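Local coordinates for DHHA1 domain protein (Clostridium perfringens, PDB 3KEW) that binds a zinc ion and probably deacylates mischarged tRNA, like the editing domains of alanyl-tRNA synthetases, at residues A[102-107]-A[126-131]; A[137-142]-A[219-224]; A[144-149]-A[207-212]; A[182-187]-A[192-197]; A[5-10]-A[61-66]. All coordinates share one frame; numbering follows the deposited sequence. Where two conformers were deposited one is given.

Overall arrangement
A metal site between secondary-structure elements distant in sequence is illustrated here. Interactions 1 and 4 bring two of the three protein ligands of the zinc ion: His102 from helix 88-112 and Cys195 from just after the hairpin 184-194, with centres 15 Å apart; His98 is the third. Interactions 1, 2 and 3 share one helix-on-sheet unit, in which helices 88-112 and 136-152 pack on a four-stranded antiparallel sheet; their centres lie 8 to 13 Å apart, and interaction 3 is nested within the chain loop closed by interaction 2. Interaction 5 lies at the N-terminal barrel, 34 Å from interaction 2 between centres, yet Tyr8 reaches interaction 4 through Cys196 and Arg183.

Interaction 1 (A[102-107]-A[126-131]); sequences HLLSGC and STVDIV. With ZN (zinc ion), chain C.
Ser105 and Leu104 reach Val128 with a hydroxyl and a methyl group, while the flat imidazole of His102, one turn earlier on the same helix, is turned from strand 126-131. One edge of that ring presents NE2 to the zinc ion at 2.3 Å. His199 meets the ring edge-to-face, and the ring of His98, another zinc ligand, is inclined to it by about 65°. Three waters and Cys195 SG complete the six ligands of the metal.

The contact itself is small, burying 123 Å² in total. Val128 divides its two methyls between two helix residues. CG2, placed anti to its own backbone N, comes 3.4 Å from Ser105 OG; CG1 faces Leu104 CD1 at 4.4 Å, a looser apolar approach. The hydroxyl of Ser105 is not left to the methyl alone: it hydrogen-bonds with Thr116 OG1 and with Gln101 O, the latter in the preceding turn of the helix. This polar atom is thereby held within a buried setting. The alpha carbons of Ser105 and Val128 stand 7.6 Å apart, a spacing that accommodates the two short side chains.

Helix 88-112 thus packs on an inner strand of the four-stranded sheet: strand 126-131 runs between 116-121 and 220-227, and the helix is also touched by helix 136-152, where Leu103 and Leu104 meet Ala146.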
# COMPACT_ATOMS: atom_id res chain seq x y z
N HIS A 102 9.05 -0.13 -2.70
CA HIS A 102 9.77 -1.18 -1.96
C HIS A 102 10.78 -1.93 -2.84
O HIS A 102 11.89 -2.27 -2.39
CB HIS A 102 8.79 -2.22 -1.39
CG HIS A 102 8.12 -1.80 -0.12
ND1 HIS A 102 8.09 -2.60 1.00
CD2 HIS A 102 7.42 -0.68 0.20
CE1 HIS A 102 7.42 -1.99 1.96
NE2 HIS A 102 7.00 -0.82 1.50
N LEU A 103 10.35 -2.23 -4.06
CA LEU A 103 11.18 -2.95 -5.03
C LEU A 103 12.45 -2.17 -5.41
O LEU A 103 13.56 -2.70 -5.34
CB LEU A 103 10.35 -3.30 -6.28
CG LEU A 103 11.07 -4.09 -7.38
CD1 LEU A 103 11.57 -5.44 -6.88
CD2 LEU A 103 10.14 -4.26 -8.58
N LEU A 104 12.26 -0.90 -5.78
CA LEU A 104 13.36 0.00 -6.13
C LEU A 104 14.32 0.17 -4.97
O LEU A 104 15.54 0.03 -5.14
CB LEU A 104 12.82 1.38 -6.55
CG LEU A 104 12.22 1.54 -7.95
CD1 LEU A 104 11.56 2.93 -8.08
CD2 LEU A 104 13.23 1.32 -9.07
N SER A 105 13.76 0.44 -3.79
CA SER A 105 14.53 0.59 -2.57
C SER A 105 15.41 -0.64 -2.33
O SER A 105 16.61 -0.50 -2.05
CB SER A 105 13.61 0.84 -1.37
OG SER A 105 13.07 2.15 -1.44
N GLY A 106 14.82 -1.82 -2.51
CA GLY A 106 15.50 -3.10 -2.32
C GLY A 106 16.57 -3.37 -3.36
O GLY A 106 17.61 -3.97 -3.04
N CYS A 107 16.32 -2.92 -4.59
CA CYS A 107 17.30 -3.02 -5.68
C CYS A 107 18.49 -2.08 -5.47
O CYS A 107 19.64 -2.49 -5.63
CB CYS A 107 16.66 -2.75 -7.05
SG CYS A 107 15.60 -4.06 -7.63
N SER A 126 4.97 9.45 -7.86
CA SER A 126 5.48 8.95 -6.60
C SER A 126 6.97 9.20 -6.55
O SER A 126 7.61 9.23 -7.60
CB SER A 126 5.22 7.45 -6.44
OG SER A 126 3.86 7.12 -6.65
N THR A 127 7.51 9.40 -5.35
CA THR A 127 8.95 9.55 -5.17
C THR A 127 9.53 8.57 -4.14
O THR A 127 8.82 8.03 -3.28
CB THR A 127 9.39 11.00 -4.80
OG1 THR A 127 8.75 11.41 -3.59
CG2 THR A 127 9.03 11.98 -5.91
N VAL A 128 10.83 8.33 -4.28
CA VAL A 128 11.64 7.61 -3.30
C VAL A 128 12.96 8.40 -3.17
O VAL A 128 13.50 8.89 -4.18
CB VAL A 128 11.84 6.10 -3.70
CG1 VAL A 128 12.66 5.91 -5.01
CG2 VAL A 128 12.47 5.30 -2.56
N ASP A 129 13.44 8.59 -1.94
CA ASP A 129 14.69 9.32 -1.67
C ASP A 129 15.79 8.33 -1.33
O ASP A 129 15.64 7.54 -0.41
CB ASP A 129 14.54 10.28 -0.49
CG ASP A 129 13.60 11.45 -0.79
OD1 ASP A 129 13.05 11.55 -1.91
OD2 ASP A 129 13.41 12.29 0.11
N ILE A 130 16.90 8.38 -2.06
CA ILE A 130 18.04 7.50 -1.81
C ILE A 130 19.17 8.36 -1.25
O ILE A 130 19.43 9.44 -1.76
CB ILE A 130 18.50 6.78 -3.11
CG1 ILE A 130 17.30 6.12 -3.83
CG2 ILE A 130 19.58 5.76 -2.81
CD1 ILE A 130 16.62 4.98 -3.08
N VAL A 131 19.84 7.87 -0.21
CA VAL A 131 20.90 8.63 0.44
C VAL A 131 22.14 8.73 -0.47
O VAL A 131 22.66 7.72 -0.95
CB VAL A 131 21.31 8.03 1.81
CG1 VAL A 131 22.24 8.97 2.54
CG2 VAL A 131 20.09 7.73 2.67
ZN ZN C . 5.94 0.67 2.89
O HOH W 1 7.45 0.41 4.52
O HOH W 2 7.63 2.10 2.20
O HOH W 3 5.15 2.52 4.21

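Interaction 2 (A[137-142]-A[219-224]); sequences KTIREA and NATRIE
At their nearest, between Ile139 and Ile223, the backbones of helix segment 137-142 and strand segment 219-224 keep their alpha carbons 8.9 Å apart, a separation bridged entirely by side chains. Ile139 does the work from the helix. Its long branch is extended, with CD1 anti to CA about the CB-CG1 bond (chi2 176°), and this carries the terminal methyl out to Thr221 CG2 at 4.3 Å. A bond further back, CG1 of Ile139 lies 4.4 Å from CD1 of Ile223, so one branch touches two strand residues on the same face of the sheet.

Thr221 offers its methyl to the helix and uses its hydroxyl elsewhere: OG1 hydrogen-bonds with Gly132 O. Its chi1 of -53° makes this division possible, since it sets CG2 anti to the backbone N and OG1 on a separate branch. Leu134 touches Ile139, Thr221 and Ile223 alike, while Phe108 of helix 88-112 packs on Ile223 and Trp214 on Ile139. Arg222, between the two strand residues, instead forms a salt bridge with Asp129 of the adjoining strand.

All three touching residues are buried, and the 91 Å² between the segments is joined by methyl and methylene groups. Such contacts carry little directional preference, which implies that this packing is set by shape and by the enclosing apolar residues, while polar groups nearby bond elsewhere, as Arg140 NH1 does to Ile211 O.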
# COMPACT_ATOMS: atom_id res chain seq x y z
N LYS A 137 23.96 6.34 -14.65
CA LYS A 137 24.32 4.94 -14.84
C LYS A 137 23.73 4.03 -13.76
O LYS A 137 23.10 3.03 -14.07
CB LYS A 137 25.84 4.77 -14.92
CG LYS A 137 26.31 3.32 -14.99
CD LYS A 137 27.82 3.22 -15.08
CE LYS A 137 28.30 1.82 -14.70
NZ LYS A 137 29.65 1.52 -15.23
N THR A 138 23.93 4.38 -12.49
CA THR A 138 23.51 3.55 -11.36
C THR A 138 21.99 3.52 -11.21
O THR A 138 21.42 2.48 -10.90
CB THR A 138 24.14 4.00 -10.02
OG1 THR A 138 23.95 5.41 -9.87
CG2 THR A 138 25.64 3.70 -9.98
N ILE A 139 21.37 4.67 -11.46
CA ILE A 139 19.92 4.80 -11.43
C ILE A 139 19.27 3.90 -12.49
O ILE A 139 18.37 3.10 -12.17
CB ILE A 139 19.50 6.28 -11.56
CG1 ILE A 139 19.86 7.02 -10.26
CG2 ILE A 139 18.00 6.41 -11.88
CD1 ILE A 139 19.60 8.50 -10.29
N ARG A 140 19.77 3.97 -13.72
CA ARG A 140 19.26 3.13 -14.82
C ARG A 140 19.54 1.64 -14.61
O ARG A 140 18.75 0.81 -15.05
CB ARG A 140 19.78 3.60 -16.19
CG ARG A 140 19.28 4.98 -16.62
CD ARG A 140 17.78 5.04 -16.75
NE ARG A 140 17.33 6.42 -16.99
CZ ARG A 140 16.06 6.82 -16.91
NH1 ARG A 140 15.10 5.97 -16.58
NH2 ARG A 140 15.76 8.09 -17.16
N GLU A 141 20.64 1.31 -13.93
CA GLU A 141 20.90 -0.09 -13.56
C GLU A 141 19.91 -0.63 -12.52
O GLU A 141 19.56 -1.82 -12.54
CB GLU A 141 22.34 -0.26 -13.07
CG GLU A 141 23.36 -0.33 -14.19
CD GLU A 141 24.81 -0.28 -13.70
OE1 GLU A 141 25.04 -0.19 -12.47
OE2 GLU A 141 25.71 -0.32 -14.56
N ALA A 142 19.46 0.24 -11.61
CA ALA A 142 18.47 -0.16 -10.61
C ALA A 142 17.08 -0.34 -11.23
O ALA A 142 16.39 -1.31 -10.92
CB ALA A 142 18.43 0.85 -9.46
N ASN A 219 20.64 15.84 1.31
CA ASN A 219 21.67 14.79 1.24
C ASN A 219 21.25 13.56 0.44
O ASN A 219 21.92 12.52 0.47
CB ASN A 219 22.10 14.37 2.65
CG ASN A 219 22.71 15.51 3.44
OD1 ASN A 219 23.31 16.42 2.88
ND2 ASN A 219 22.56 15.45 4.76
N ALA A 220 20.15 13.70 -0.31
CA ALA A 220 19.54 12.57 -0.99
C ALA A 220 19.29 12.83 -2.48
O ALA A 220 19.32 13.97 -2.94
CB ALA A 220 18.22 12.20 -0.27
N THR A 221 19.05 11.75 -3.23
CA THR A 221 18.54 11.85 -4.60
C THR A 221 17.05 11.49 -4.58
O THR A 221 16.70 10.36 -4.27
CB THR A 221 19.30 10.93 -5.59
OG1 THR A 221 20.71 11.18 -5.50
CG2 THR A 221 18.83 11.19 -7.02
N ARG A 222 16.21 12.48 -4.86
CA ARG A 222 14.77 12.27 -4.97
C ARG A 222 14.41 11.76 -6.37
O ARG A 222 14.56 12.49 -7.35
CB ARG A 222 14.02 13.56 -4.66
CG ARG A 222 12.50 13.47 -4.81
CD ARG A 222 11.83 14.46 -3.88
NE ARG A 222 12.06 14.11 -2.48
CZ ARG A 222 11.66 14.84 -1.45
NH1 ARG A 222 10.99 15.97 -1.65
NH2 ARG A 222 11.91 14.44 -0.21
N ILE A 223 13.94 10.52 -6.43
CA ILE A 223 13.66 9.82 -7.69
C ILE A 223 12.16 9.72 -7.96
O ILE A 223 11.44 9.14 -7.15
CB ILE A 223 14.29 8.40 -7.63
CG1 ILE A 223 15.81 8.51 -7.46
CG2 ILE A 223 13.94 7.60 -8.87
CD1 ILE A 223 16.51 7.18 -7.37
N GLU A 224 11.68 10.29 -9.07
CA GLU A 224 10.28 10.12 -9.50
C GLU A 224 10.08 8.84 -10.30
O GLU A 224 10.81 8.57 -11.25
CB GLU A 224 9.82 11.31 -10.36
CG GLU A 224 9.31 12.49 -9.59
CD GLU A 224 8.95 13.68 -10.47
OE1 GLU A 224 9.40 14.80 -10.15
OE2 GLU A 224 8.23 13.50 -11.48

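Interaction 3 (A[144-149]-A[207-212]); sequences KEANRL and QVIKIR
Two hydrogen bonds, both made by Asn147, join helix segment 144-149 to the start of strand 209-217. The amide grips a single residue twice: Ile209 N donates to Asn147 OD1 at 3.0 Å and nearly straight (170°), tilted out of the amide carbonyl plane, and Asn147 ND2 donates to Ile209 O at 2.7 Å, in the plane of the Ile209 carbonyl. ND2 also hydrogen-bonds with Glu143 O in the preceding turn, which helps to fix the rotation of the amide.

An amide bonded to both the N-H and C=O of one residue imitates the pairing of a neighbouring strand. Here it does so at strand 209-217, outermost in the four-stranded antiparallel sheet that helix 136-152 packs against.

Apolar contacts frame the bonds. Ala146 CB meets Ile209 CG2 at 3.7 Å, and that same methyl lies 3.6 Å from Asn147 ND2. Val208 CG2 flanks the other end of the amide, near OD1.

Ionic pairing stays within the helix, well away from the strand. Arg148 takes hold of Glu145 side-on, NE to OE1 at 3.0 Å and NH2 to OE2 at 2.9 Å, the guanidinium approaching the carboxylate from above its plane.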
# COMPACT_ATOMS: atom_id res chain seq x y z
N LYS A 144 16.58 -1.20 -14.36
CA LYS A 144 16.71 -2.43 -15.13
C LYS A 144 16.51 -3.66 -14.25
O LYS A 144 15.75 -4.58 -14.61
CB LYS A 144 18.08 -2.48 -15.80
CG LYS A 144 18.18 -3.39 -17.01
CD LYS A 144 19.56 -3.29 -17.66
CE LYS A 144 19.66 -4.11 -18.93
NZ LYS A 144 21.04 -4.08 -19.49
N GLU A 145 17.19 -3.66 -13.10
CA GLU A 145 17.11 -4.77 -12.16
C GLU A 145 15.71 -4.93 -11.56
O GLU A 145 15.22 -6.05 -11.38
CB GLU A 145 18.18 -4.61 -11.07
CG GLU A 145 18.16 -5.66 -9.97
CD GLU A 145 18.84 -6.97 -10.35
OE1 GLU A 145 19.27 -7.14 -11.50
OE2 GLU A 145 18.95 -7.85 -9.47
N ALA A 146 15.06 -3.80 -11.27
CA ALA A 146 13.68 -3.83 -10.76
C ALA A 146 12.76 -4.53 -11.76
O ALA A 146 12.02 -5.45 -11.39
CB ALA A 146 13.19 -2.42 -10.46
N ASN A 147 12.84 -4.11 -13.02
CA ASN A 147 12.07 -4.72 -14.10
C ASN A 147 12.44 -6.17 -14.35
O ASN A 147 11.58 -6.97 -14.70
CB ASN A 147 12.22 -3.90 -15.37
CG ASN A 147 11.33 -2.69 -15.38
OD1 ASN A 147 10.10 -2.82 -15.39
ND2 ASN A 147 11.92 -1.50 -15.37
N ARG A 148 13.71 -6.51 -14.16
CA ARG A 148 14.15 -7.89 -14.22
C ARG A 148 13.50 -8.76 -13.15
O ARG A 148 13.09 -9.89 -13.43
CB ARG A 148 15.68 -7.99 -14.12
CG ARG A 148 16.19 -9.41 -14.38
CD ARG A 148 17.66 -9.55 -14.11
NE ARG A 148 17.98 -9.52 -12.68
CZ ARG A 148 17.94 -10.57 -11.87
NH1 ARG A 148 17.59 -11.77 -12.32
NH2 ARG A 148 18.26 -10.42 -10.59
N LEU A 149 13.39 -8.24 -11.92
CA LEU A 149 12.75 -8.99 -10.84
C LEU A 149 11.22 -9.03 -10.96
O LEU A 149 10.60 -9.97 -10.45
CB LEU A 149 13.20 -8.49 -9.45
CG LEU A 149 14.67 -8.71 -9.07
CD1 LEU A 149 14.97 -8.10 -7.70
CD2 LEU A 149 15.05 -10.20 -9.11
N GLN A 207 3.69 -5.16 -13.42
CA GLN A 207 3.73 -5.05 -14.90
C GLN A 207 5.08 -4.52 -15.39
O GLN A 207 5.84 -5.24 -16.04
CB GLN A 207 2.58 -4.19 -15.49
CG GLN A 207 1.15 -4.56 -15.07
CD GLN A 207 0.13 -3.47 -15.45
OE1 GLN A 207 0.26 -2.81 -16.48
NE2 GLN A 207 -0.87 -3.27 -14.60
N VAL A 208 5.34 -3.26 -15.06
CA VAL A 208 6.54 -2.53 -15.48
C VAL A 208 6.77 -1.36 -14.51
O VAL A 208 5.83 -0.83 -13.91
CB VAL A 208 6.40 -2.07 -16.97
CG1 VAL A 208 5.30 -1.02 -17.14
CG2 VAL A 208 7.73 -1.59 -17.55
N ILE A 209 8.03 -0.98 -14.33
CA ILE A 209 8.40 0.18 -13.54
C ILE A 209 9.35 1.11 -14.32
O ILE A 209 10.35 0.67 -14.91
CB ILE A 209 8.95 -0.23 -12.13
CG1 ILE A 209 9.17 0.98 -11.23
CG2 ILE A 209 10.22 -1.04 -12.25
CD1 ILE A 209 9.00 0.63 -9.77
N LYS A 210 9.01 2.39 -14.35
CA LYS A 210 9.81 3.38 -15.04
C LYS A 210 10.22 4.52 -14.11
O LYS A 210 9.37 5.11 -13.45
CB LYS A 210 9.04 3.94 -16.24
CG LYS A 210 8.95 2.98 -17.42
CD LYS A 210 8.18 3.61 -18.57
CE LYS A 210 8.15 2.71 -19.79
NZ LYS A 210 7.11 1.66 -19.67
N ILE A 211 11.51 4.81 -14.09
CA ILE A 211 12.01 6.02 -13.45
C ILE A 211 11.90 7.19 -14.44
O ILE A 211 12.42 7.13 -15.55
CB ILE A 211 13.45 5.82 -12.91
CG1 ILE A 211 13.40 4.89 -11.70
CG2 ILE A 211 14.12 7.18 -12.57
CD1 ILE A 211 14.76 4.46 -11.14
N ARG A 212 11.21 8.23 -14.00
CA ARG A 212 10.86 9.39 -14.83
C ARG A 212 11.98 10.41 -14.90
O ARG A 212 12.40 10.83 -15.99
CB ARG A 212 9.62 10.08 -14.24
CG ARG A 212 8.30 9.49 -14.66
CD ARG A 212 7.82 10.15 -15.93
NE ARG A 212 6.47 9.74 -16.30
CZ ARG A 212 5.36 10.38 -15.94
NH1 ARG A 212 5.43 11.47 -15.19
NH2 ARG A 212 4.19 9.91 -16.33

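Interaction 4 (A[182-187]-A[192-197]); sequences IRIVEI and LNACCG. With ZN (zinc ion), chain C.
Val185 and Asn193 form the tight part of this hairpin, an antiparallel hydrogen-bonded pair: Val185 N donates to Asn193 O at 2.9 Å, and Asn193 N returns the bond to Val185 O. A water at the edge of this pair joins Val185 O to Asn193 ND2, which also bonds to Asp191. On the Val185 face CG2 packs on Cys195 CB at 3.7 Å; on the other, Ile184 CG2 and Leu192 CD2 meet equally closely.

Looser ground lies at both ends. Leu192 CD1 only grazes the carboxylate carbon of Glu186, whose OE1 hydrogen-bonds with Tyr159. Beyond Ala194 the pairing lengthens, Cys195 N reaching Arg183 O at 3.2 Å from well above the carbonyl plane. Water takes over there, one molecule linking Arg183 NE to the carbonyls of Cys195 and Gly197.

With its SG anti to the backbone N (chi1 -175°), Cys195 directs the sulfur to the zinc ion at 2.6 Å. Gly197 N donates to the same sulfur, a second-shell bond that would help to orient this metal ligand.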
# COMPACT_ATOMS: atom_id res chain seq x y z
N ILE A 182 2.75 -5.38 14.65
CA ILE A 182 3.69 -5.15 13.56
C ILE A 182 3.28 -6.00 12.35
O ILE A 182 3.11 -7.22 12.46
CB ILE A 182 5.17 -5.46 14.00
CG1 ILE A 182 5.72 -4.34 14.90
CG2 ILE A 182 6.10 -5.62 12.81
CD1 ILE A 182 5.76 -4.68 16.37
N ARG A 183 3.06 -5.34 11.21
CA ARG A 183 2.90 -6.04 9.93
C ARG A 183 4.24 -6.02 9.19
O ARG A 183 4.99 -5.03 9.26
CB ARG A 183 1.84 -5.39 9.04
CG ARG A 183 0.58 -4.91 9.73
CD ARG A 183 -0.59 -5.79 9.43
NE ARG A 183 -0.63 -6.27 8.04
CZ ARG A 183 -1.22 -7.42 7.69
NH1 ARG A 183 -1.81 -8.16 8.61
NH2 ARG A 183 -1.21 -7.82 6.43
N ILE A 184 4.52 -7.10 8.48
CA ILE A 184 5.74 -7.23 7.69
C ILE A 184 5.38 -7.41 6.21
O ILE A 184 4.45 -8.16 5.89
CB ILE A 184 6.60 -8.42 8.21
CG1 ILE A 184 7.14 -8.15 9.63
CG2 ILE A 184 7.72 -8.77 7.24
CD1 ILE A 184 8.21 -7.03 9.74
N VAL A 185 6.07 -6.69 5.33
CA VAL A 185 6.01 -6.94 3.89
C VAL A 185 7.38 -7.41 3.41
O VAL A 185 8.38 -6.69 3.55
CB VAL A 185 5.57 -5.70 3.10
CG1 VAL A 185 5.64 -5.98 1.60
CG2 VAL A 185 4.16 -5.30 3.49
N GLU A 186 7.41 -8.61 2.84
CA GLU A 186 8.65 -9.26 2.46
C GLU A 186 8.68 -9.59 0.98
O GLU A 186 7.88 -10.41 0.51
CB GLU A 186 8.84 -10.54 3.27
CG GLU A 186 10.09 -11.35 2.92
CD GLU A 186 10.15 -12.68 3.67
OE1 GLU A 186 9.27 -12.94 4.51
OE2 GLU A 186 11.08 -13.47 3.40
N ILE A 187 9.59 -8.96 0.23
CA ILE A 187 9.86 -9.39 -1.14
C ILE A 187 10.84 -10.56 -1.06
O ILE A 187 12.02 -10.37 -0.79
CB ILE A 187 10.42 -8.24 -2.02
CG1 ILE A 187 9.46 -7.04 -1.99
CG2 ILE A 187 10.67 -8.75 -3.46
CD1 ILE A 187 9.99 -5.76 -2.63
N LEU A 192 12.80 -7.11 3.30
CA LEU A 192 11.88 -7.40 4.39
C LEU A 192 11.79 -6.16 5.26
O LEU A 192 12.75 -5.80 5.95
CB LEU A 192 12.42 -8.57 5.22
CG LEU A 192 11.60 -9.31 6.28
CD1 LEU A 192 12.30 -10.61 6.61
CD2 LEU A 192 11.42 -8.51 7.55
N ASN A 193 10.66 -5.51 5.18
CA ASN A 193 10.42 -4.23 5.96
C ASN A 193 9.02 -4.24 6.71
O ASN A 193 8.04 -4.74 6.21
CB ASN A 193 10.46 -3.01 5.03
CG ASN A 193 11.72 -2.94 4.19
OD1 ASN A 193 12.73 -2.38 4.61
ND2 ASN A 193 11.65 -3.47 2.98
N ALA A 194 9.00 -3.49 7.79
CA ALA A 194 7.75 -3.29 8.48
C ALA A 194 6.96 -2.28 7.65
O ALA A 194 7.47 -1.22 7.29
CB ALA A 194 7.98 -2.78 9.89
N CYS A 195 5.73 -2.66 7.32
CA CYS A 195 4.86 -1.83 6.48
C CYS A 195 3.39 -2.13 6.74
O CYS A 195 3.00 -3.30 6.82
CB CYS A 195 5.17 -2.06 4.98
SG CYS A 195 4.24 -0.96 3.92
N CYS A 196 2.60 -1.07 6.87
CA CYS A 196 1.14 -1.14 7.04
C CYS A 196 0.41 -1.02 5.71
O CYS A 196 -0.82 -0.86 5.67
CB CYS A 196 0.67 -0.01 7.96
SG CYS A 196 1.24 -0.14 9.65
N GLY A 197 1.15 -1.05 4.61
CA GLY A 197 0.55 -0.94 3.28
C GLY A 197 -0.21 -2.19 2.86
O GLY A 197 -0.10 -3.25 3.49
ZN ZN C . 5.94 0.67 2.89
O HOH W 4 0.87 -4.55 5.71
O HOH W 5 9.68 -4.86 1.39
O HOH W 1 7.45 0.41 4.52
O HOH W 2 7.63 2.10 2.20
O HOH W 3 5.15 2.52 4.21

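Interaction 5 (A[5-10]-A[61-66]); sequences KLYYED and VYEEEG
Lys5 reaches across to Glu63, and its side chain can be followed along the whole way. CB lies over one face of the Tyr7 ring, 3.6 Å above the plane and displaced from the ring centre. CG continues past the phenol, 3.7 Å from Tyr7 OH, and CD stays beside the same oxygen. A bend at chi3 (-70°) then turns CE and NZ, the ammonium stopping 3.9 Å from Glu63 OE2: a long salt bridge, with OE1 a little farther off at 4.2 Å.

Glu63 arrives with an extended chain, crossing the lysine at about a right angle, and its OE1 also stands 4.2 Å from Tyr7 OH. The tyrosine ring and the carboxylate are inclined by 41°. Phe40 also meets Tyr7 edge-to-face, and Pro41 touches both Tyr7 and Glu63.

Strand 56-64, which carries Glu63, belongs to a closed six-stranded antiparallel barrel; the long salt bridge sets Lys5, just before the 3-10 segment 6-8, beside its wall, consistent with the N-terminal barrel of AlaX-type editing proteins.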
# COMPACT_ATOMS: atom_id res chain seq x y z
N LYS A 5 -11.13 -6.73 9.27
CA LYS A 5 -10.45 -5.98 8.22
C LYS A 5 -9.92 -6.91 7.12
O LYS A 5 -8.82 -7.46 7.22
CB LYS A 5 -9.36 -5.06 8.81
CG LYS A 5 -9.92 -4.16 9.91
CD LYS A 5 -8.95 -3.13 10.46
CE LYS A 5 -7.83 -3.73 11.28
NZ LYS A 5 -7.07 -2.62 11.94
N LEU A 6 -10.73 -7.06 6.08
CA LEU A 6 -10.50 -8.02 4.99
C LEU A 6 -9.26 -7.74 4.14
O LEU A 6 -8.60 -8.68 3.68
CB LEU A 6 -11.75 -8.14 4.11
CG LEU A 6 -12.97 -8.84 4.74
CD1 LEU A 6 -14.21 -8.65 3.89
CD2 LEU A 6 -12.69 -10.33 4.96
N TYR A 7 -8.94 -6.46 3.98
CA TYR A 7 -7.77 -6.00 3.22
C TYR A 7 -6.44 -6.56 3.70
O TYR A 7 -5.49 -6.65 2.93
CB TYR A 7 -7.74 -4.46 3.13
CG TYR A 7 -7.88 -3.69 4.43
CD1 TYR A 7 -9.10 -3.13 4.80
CD2 TYR A 7 -6.78 -3.49 5.27
CE1 TYR A 7 -9.23 -2.42 5.99
CE2 TYR A 7 -6.90 -2.79 6.45
CZ TYR A 7 -8.12 -2.25 6.80
OH TYR A 7 -8.23 -1.54 7.97
N TYR A 8 -6.36 -6.91 4.99
CA TYR A 8 -5.18 -7.56 5.55
C TYR A 8 -5.28 -9.10 5.55
O TYR A 8 -4.33 -9.78 5.94
CB TYR A 8 -4.90 -7.08 6.97
CG TYR A 8 -4.27 -5.70 7.10
CD1 TYR A 8 -4.57 -4.88 8.20
CD2 TYR A 8 -3.37 -5.22 6.14
CE1 TYR A 8 -3.99 -3.62 8.34
CE2 TYR A 8 -2.78 -3.94 6.27
CZ TYR A 8 -3.10 -3.15 7.38
OH TYR A 8 -2.53 -1.90 7.52
N GLU A 9 -6.42 -9.64 5.14
CA GLU A 9 -6.62 -11.09 5.06
C GLU A 9 -6.43 -11.59 3.63
O GLU A 9 -5.71 -12.57 3.39
CB GLU A 9 -8.00 -11.50 5.61
CG GLU A 9 -8.22 -11.19 7.10
CD GLU A 9 -7.11 -11.72 8.00
OE1 GLU A 9 -6.75 -12.91 7.87
OE2 GLU A 9 -6.60 -10.94 8.83
N ASP A 10 -7.09 -10.91 2.70
CA ASP A 10 -6.96 -11.14 1.27
C ASP A 10 -7.07 -9.80 0.56
O ASP A 10 -8.16 -9.24 0.42
CB ASP A 10 -8.03 -12.12 0.77
CG ASP A 10 -7.88 -12.48 -0.71
OD1 ASP A 10 -8.67 -13.34 -1.16
OD2 ASP A 10 -7.00 -11.94 -1.43
N VAL A 61 -12.84 7.01 3.51
CA VAL A 61 -12.68 5.94 4.48
C VAL A 61 -11.56 6.37 5.41
O VAL A 61 -10.50 6.81 4.96
CB VAL A 61 -12.34 4.56 3.82
CG1 VAL A 61 -12.29 3.48 4.87
CG2 VAL A 61 -13.36 4.18 2.79
N TYR A 62 -11.81 6.27 6.71
CA TYR A 62 -10.81 6.59 7.71
C TYR A 62 -10.90 5.60 8.86
O TYR A 62 -11.91 4.91 9.02
CB TYR A 62 -10.97 8.04 8.21
CG TYR A 62 -12.29 8.34 8.90
CD1 TYR A 62 -13.42 8.72 8.17
CD2 TYR A 62 -12.40 8.28 10.30
CE1 TYR A 62 -14.63 9.00 8.81
CE2 TYR A 62 -13.60 8.57 10.94
CZ TYR A 62 -14.70 8.94 10.19
OH TYR A 62 -15.90 9.21 10.83
N GLU A 63 -9.83 5.53 9.65
CA GLU A 63 -9.81 4.69 10.84
C GLU A 63 -9.74 5.56 12.09
O GLU A 63 -8.93 6.48 12.18
CB GLU A 63 -8.63 3.72 10.81
CG GLU A 63 -8.70 2.63 11.88
CD GLU A 63 -7.53 1.66 11.83
OE1 GLU A 63 -7.05 1.36 10.72
OE2 GLU A 63 -7.11 1.19 12.91
N GLU A 64 -10.62 5.27 13.05
CA GLU A 64 -10.63 5.96 14.33
C GLU A 64 -10.79 4.95 15.46
O GLU A 64 -11.79 4.23 15.51
CB GLU A 64 -11.73 7.02 14.36
CG GLU A 64 -11.57 8.07 15.44
CD GLU A 64 -12.72 9.07 15.46
OE1 GLU A 64 -12.91 9.78 14.45
OE2 GLU A 64 -13.42 9.15 16.49
N GLU A 65 -9.78 4.90 16.33
CA GLU A 65 -9.71 3.98 17.48
C GLU A 65 -9.88 2.51 17.10
O GLU A 65 -10.61 1.76 17.76
CB GLU A 65 -10.69 4.40 18.59
CG GLU A 65 -10.26 5.63 19.38
CD GLU A 65 -11.41 6.25 20.17
OE1 GLU A 65 -12.34 5.51 20.56
OE2 GLU A 65 -11.37 7.48 20.41
N GLY A 66 -9.20 2.10 16.04
CA GLY A 66 -9.24 0.72 15.55
C GLY A 66 -10.48 0.37 14.76
O GLY A 66 -10.74 -0.81 14.51